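Local coordinates for outer membrane protein (Tpn50) (PDB 3OON) that probably anchors the outer membrane of Borrelia burgdorferi to the cell wall by binding peptidoglycan through the OmpA-like C-terminal domain, at residues 28-31 and 32-35; 78-81 and 82-86. All coordinates share one frame; numbering follows the deposited sequence.

Interaction 1 (28-31 and 32-35); sequences ILQK and EYKK
I28 and E32 meet flank to flank on the tightly packed side of this turn, which leads into helix 33-45. The methyl CG2 of I28 lies 3.6 Å from E32 CB and also sits over one face of the Y33 ring, offset toward its rim. Y33 has its CG beside the backbone N (chi1 -74°), a torsion that folds the ring back over the turn; its hydroxyl end reaches the root of the I28 side chain, with Y33 CZ 4.1 Å from I28 CB. Beyond this local contact, I28 packs on A76 and I77 of helix 63-83, so the buried side joins the turn to the second helix.

The backbone closes the turn through E32 N, which donates to L29 O at 2.9 Å. Y33 N makes a straight but weak bond to Q30 O at 3.3 Å. Q30 O also lies at the ring edge, near its plane, 3.3 Å from Y33 CD2.

The solvent side is looser. Q30 bends at chi2 (78°) and brings OE1 to 3.8 Å from Y33 CE2, its amide plane nearly perpendicular to the ring. A water donates to Q30 O and accepts from K34 N, bridging the two residues. K31 runs alongside E32, but its NZ stays 5.5 Å from E32 OE1.

E32 instead spends OE2 on the backbone N of E20, so its carboxylate ties the turn before helix 33-45 to strand 12-20, and any attraction to K31 would act only over a distance.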
# COMPACT_ATOMS: atom_id res chain seq x y z
N ILE A 28 -11.43 -7.93 -16.90
CA ILE A 28 -10.07 -7.80 -16.37
C ILE A 28 -9.13 -8.71 -17.15
O ILE A 28 -9.45 -9.88 -17.37
CB ILE A 28 -10.03 -8.20 -14.85
CG1 ILE A 28 -11.02 -7.36 -14.04
CG2 ILE A 28 -8.64 -8.06 -14.28
CD1 ILE A 28 -11.53 -8.03 -12.76
N LEU A 29 -7.98 -8.18 -17.59
CA LEU A 29 -6.95 -9.01 -18.22
C LEU A 29 -6.43 -10.06 -17.25
O LEU A 29 -6.26 -9.80 -16.06
CB LEU A 29 -5.78 -8.16 -18.72
CG LEU A 29 -5.80 -7.66 -20.17
CD1 LEU A 29 -6.80 -6.52 -20.34
CD2 LEU A 29 -4.42 -7.23 -20.60
N GLN A 30 -6.19 -11.26 -17.79
CA GLN A 30 -5.77 -12.42 -17.00
C GLN A 30 -4.61 -12.12 -16.05
O GLN A 30 -4.61 -12.54 -14.89
CB GLN A 30 -5.39 -13.57 -17.95
CG GLN A 30 -4.91 -14.83 -17.25
CD GLN A 30 -6.06 -15.66 -16.68
OE1 GLN A 30 -7.16 -15.16 -16.46
NE2 GLN A 30 -5.79 -16.94 -16.45
N LYS A 31 -3.62 -11.40 -16.55
CA LYS A 31 -2.39 -11.12 -15.80
C LYS A 31 -2.62 -10.24 -14.57
O LYS A 31 -1.74 -10.15 -13.71
CB LYS A 31 -1.35 -10.47 -16.72
CG LYS A 31 -1.73 -9.07 -17.20
CD LYS A 31 -0.60 -8.44 -17.99
CE LYS A 31 -0.98 -7.06 -18.46
NZ LYS A 31 -0.07 -6.59 -19.53
N GLU A 32 -3.79 -9.61 -14.48
CA GLU A 32 -4.07 -8.67 -13.40
C GLU A 32 -4.57 -9.35 -12.12
O GLU A 32 -4.59 -8.73 -11.06
CB GLU A 32 -5.09 -7.59 -13.84
CG GLU A 32 -4.67 -6.70 -15.03
CD GLU A 32 -3.50 -5.79 -14.71
OE1 GLU A 32 -2.39 -6.31 -14.50
OE2 GLU A 32 -3.69 -4.56 -14.66
N TYR A 33 -4.96 -10.62 -12.22
CA TYR A 33 -5.54 -11.30 -11.06
C TYR A 33 -4.55 -11.45 -9.90
O TYR A 33 -4.96 -11.42 -8.74
CB TYR A 33 -6.17 -12.64 -11.46
CG TYR A 33 -7.48 -12.45 -12.19
CD1 TYR A 33 -8.60 -11.94 -11.53
CD2 TYR A 33 -7.61 -12.76 -13.53
CE1 TYR A 33 -9.81 -11.75 -12.19
CE2 TYR A 33 -8.81 -12.58 -14.21
CZ TYR A 33 -9.91 -12.08 -13.53
OH TYR A 33 -11.10 -11.89 -14.19
N LYS A 34 -3.26 -11.58 -10.22
CA LYS A 34 -2.21 -11.65 -9.21
C LYS A 34 -2.15 -10.35 -8.38
O LYS A 34 -1.93 -10.39 -7.17
CB LYS A 34 -0.87 -11.94 -9.89
CG LYS A 34 0.28 -12.27 -8.95
CD LYS A 34 0.45 -13.79 -8.75
CE LYS A 34 1.93 -14.21 -8.77
NZ LYS A 34 2.73 -13.67 -7.63
N LYS A 35 -2.36 -9.22 -9.04
CA LYS A 35 -2.45 -7.93 -8.33
C LYS A 35 -3.66 -7.87 -7.40
O LYS A 35 -3.57 -7.40 -6.25
CB LYS A 35 -2.50 -6.78 -9.33
CG LYS A 35 -2.53 -5.40 -8.69
CD LYS A 35 -2.81 -4.29 -9.73
CE LYS A 35 -1.61 -4.01 -10.60
NZ LYS A 35 -1.70 -2.64 -11.18
O HOH W 1 -2.81 -13.08 -12.97

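Interaction 2 (78-81 and 82-86); sequences GNYL and IKMKV
G78 O accepts from I82 N at 2.9 Å, opening the last turns of helix 63-83, which a Schellman motif brings to an end. This is the helix of the beta-alpha-beta unit between strands 51-55 and 92-96 of the OmpA-like domain. N79 continues the ladder, its O taking the amide of K83, and the aliphatic CB of K83 lies against the carbonyl oxygens of both N79 and Y80.

Y80 carries the main side-chain contact. Y80 O accepts from M84 N at 2.8 Å, and the ring, with CG anti to the backbone N (chi1 -178°), offers one face to the selenomethionine M84. M84 CG stands over that face in a CH-pi contact, 3.8 Å from the centroid of the Y80 ring and 20° off the normal. The bend at chi2 then carries M84 SE obliquely toward the phenol end, a Met-aromatic contact, while chi3 only sets where the terminal CE points. The phenol oxygen also hydrogen-bonds to D37 of helix 33-45, which should limit how far the ring can swing.

L81 faces inward, packing on I36 and L43 of that same helix. Past it the chain turns: K85 takes a positive phi (58°), and its N bonds to I82 O. V86 N then returns to L81 O at 3.1 Å, completing the cap. Beside this bond a hydrophobic contact closes the turn, with the methyl CD2 of L81 3.8 Å from the methyl CG2 of V86.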
# COMPACT_ATOMS: atom_id res chain seq x y z
N GLY A 78 -14.93 -6.65 -7.33
CA GLY A 78 -15.67 -7.15 -6.17
C GLY A 78 -16.03 -8.61 -6.30
O GLY A 78 -15.86 -9.39 -5.35
N ASN A 79 -16.51 -8.99 -7.49
CA ASN A 79 -16.91 -10.38 -7.75
C ASN A 79 -15.76 -11.36 -7.55
O ASN A 79 -15.98 -12.47 -7.04
CB ASN A 79 -17.48 -10.53 -9.15
CG ASN A 79 -18.89 -9.96 -9.28
OD1 ASN A 79 -19.56 -9.69 -8.28
ND2 ASN A 79 -19.34 -9.77 -10.52
N TYR A 80 -14.56 -10.96 -7.93
CA TYR A 80 -13.38 -11.80 -7.76
C TYR A 80 -13.04 -11.95 -6.28
O TYR A 80 -12.75 -13.06 -5.82
CB TYR A 80 -12.18 -11.24 -8.54
CG TYR A 80 -10.94 -12.11 -8.43
CD1 TYR A 80 -10.87 -13.34 -9.08
CD2 TYR A 80 -9.86 -11.71 -7.65
CE1 TYR A 80 -9.74 -14.14 -8.97
CE2 TYR A 80 -8.73 -12.50 -7.54
CZ TYR A 80 -8.68 -13.71 -8.20
OH TYR A 80 -7.55 -14.50 -8.10
N LEU A 81 -13.12 -10.85 -5.54
CA LEU A 81 -12.94 -10.86 -4.08
C LEU A 81 -13.96 -11.75 -3.36
O LEU A 81 -13.62 -12.41 -2.37
CB LEU A 81 -12.94 -9.45 -3.51
CG LEU A 81 -11.84 -8.49 -4.00
CD1 LEU A 81 -12.08 -7.10 -3.44
CD2 LEU A 81 -10.43 -8.98 -3.62
N ILE A 82 -15.21 -11.74 -3.84
CA ILE A 82 -16.25 -12.64 -3.35
C ILE A 82 -15.82 -14.08 -3.60
O ILE A 82 -15.82 -14.91 -2.68
CB ILE A 82 -17.59 -12.42 -4.10
CG1 ILE A 82 -18.10 -11.00 -3.92
CG2 ILE A 82 -18.64 -13.43 -3.62
CD1 ILE A 82 -18.34 -10.64 -2.51
N LYS A 83 -15.45 -14.35 -4.85
CA LYS A 83 -15.05 -15.69 -5.30
C LYS A 83 -13.85 -16.22 -4.51
O LYS A 83 -13.77 -17.43 -4.21
CB LYS A 83 -14.75 -15.65 -6.80
CG LYS A 83 -14.45 -17.01 -7.45
CD LYS A 83 -13.97 -16.79 -8.89
CE LYS A 83 -13.63 -18.08 -9.59
NZ LYS A 83 -13.34 -17.80 -11.03
N MSE A 84 -12.93 -15.33 -4.16
CA MSE A 84 -11.75 -15.66 -3.35
C MSE A 84 -12.09 -15.80 -1.86
O MSE A 84 -11.20 -16.11 -1.05
CB MSE A 84 -10.64 -14.62 -3.54
CG MSE A 84 -10.03 -14.57 -4.94
SE MSE A 84 -8.94 -16.11 -5.47
CE MSE A 84 -10.30 -17.21 -6.33
N LYS A 85 -13.35 -15.56 -1.52
CA LYS A 85 -13.86 -15.60 -0.15
C LYS A 85 -13.17 -14.64 0.84
O LYS A 85 -13.06 -14.94 2.03
CB LYS A 85 -13.88 -17.04 0.39
CG LYS A 85 -14.97 -17.92 -0.21
CD LYS A 85 -15.64 -18.78 0.86
CE LYS A 85 -16.55 -17.93 1.77
NZ LYS A 85 -16.69 -18.48 3.14
N VAL A 86 -12.71 -13.48 0.36
CA VAL A 86 -12.11 -12.50 1.28
C VAL A 86 -13.13 -11.48 1.82
O VAL A 86 -12.96 -10.93 2.91
CB VAL A 86 -10.80 -11.83 0.74
CG1 VAL A 86 -9.84 -12.89 0.21
CG2 VAL A 86 -11.09 -10.82 -0.33

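Overall arrangement
Both contacts are partly buried and lie at helix ends: interaction 1 at the start of helix 33-45, interaction 2 at the finish of helix 63-83. Their centres are 14 Å apart, yet they touch directly, Y33 CD1 coming within 3.6 Å of Y80 CE1 with the ring planes at about 45°. In each, a buried side chain, I28 in 28-35 or L81 in 78-86, packs on the other helix, while lysines mark their outer sides. The chemistry differs with place: residues 28-35 rely on a short turn, a bridging water and a carboxylate bound to the sheet, whereas 78-86 finish a regular helical ladder with a Schellman cap and a selenium-aromatic contact.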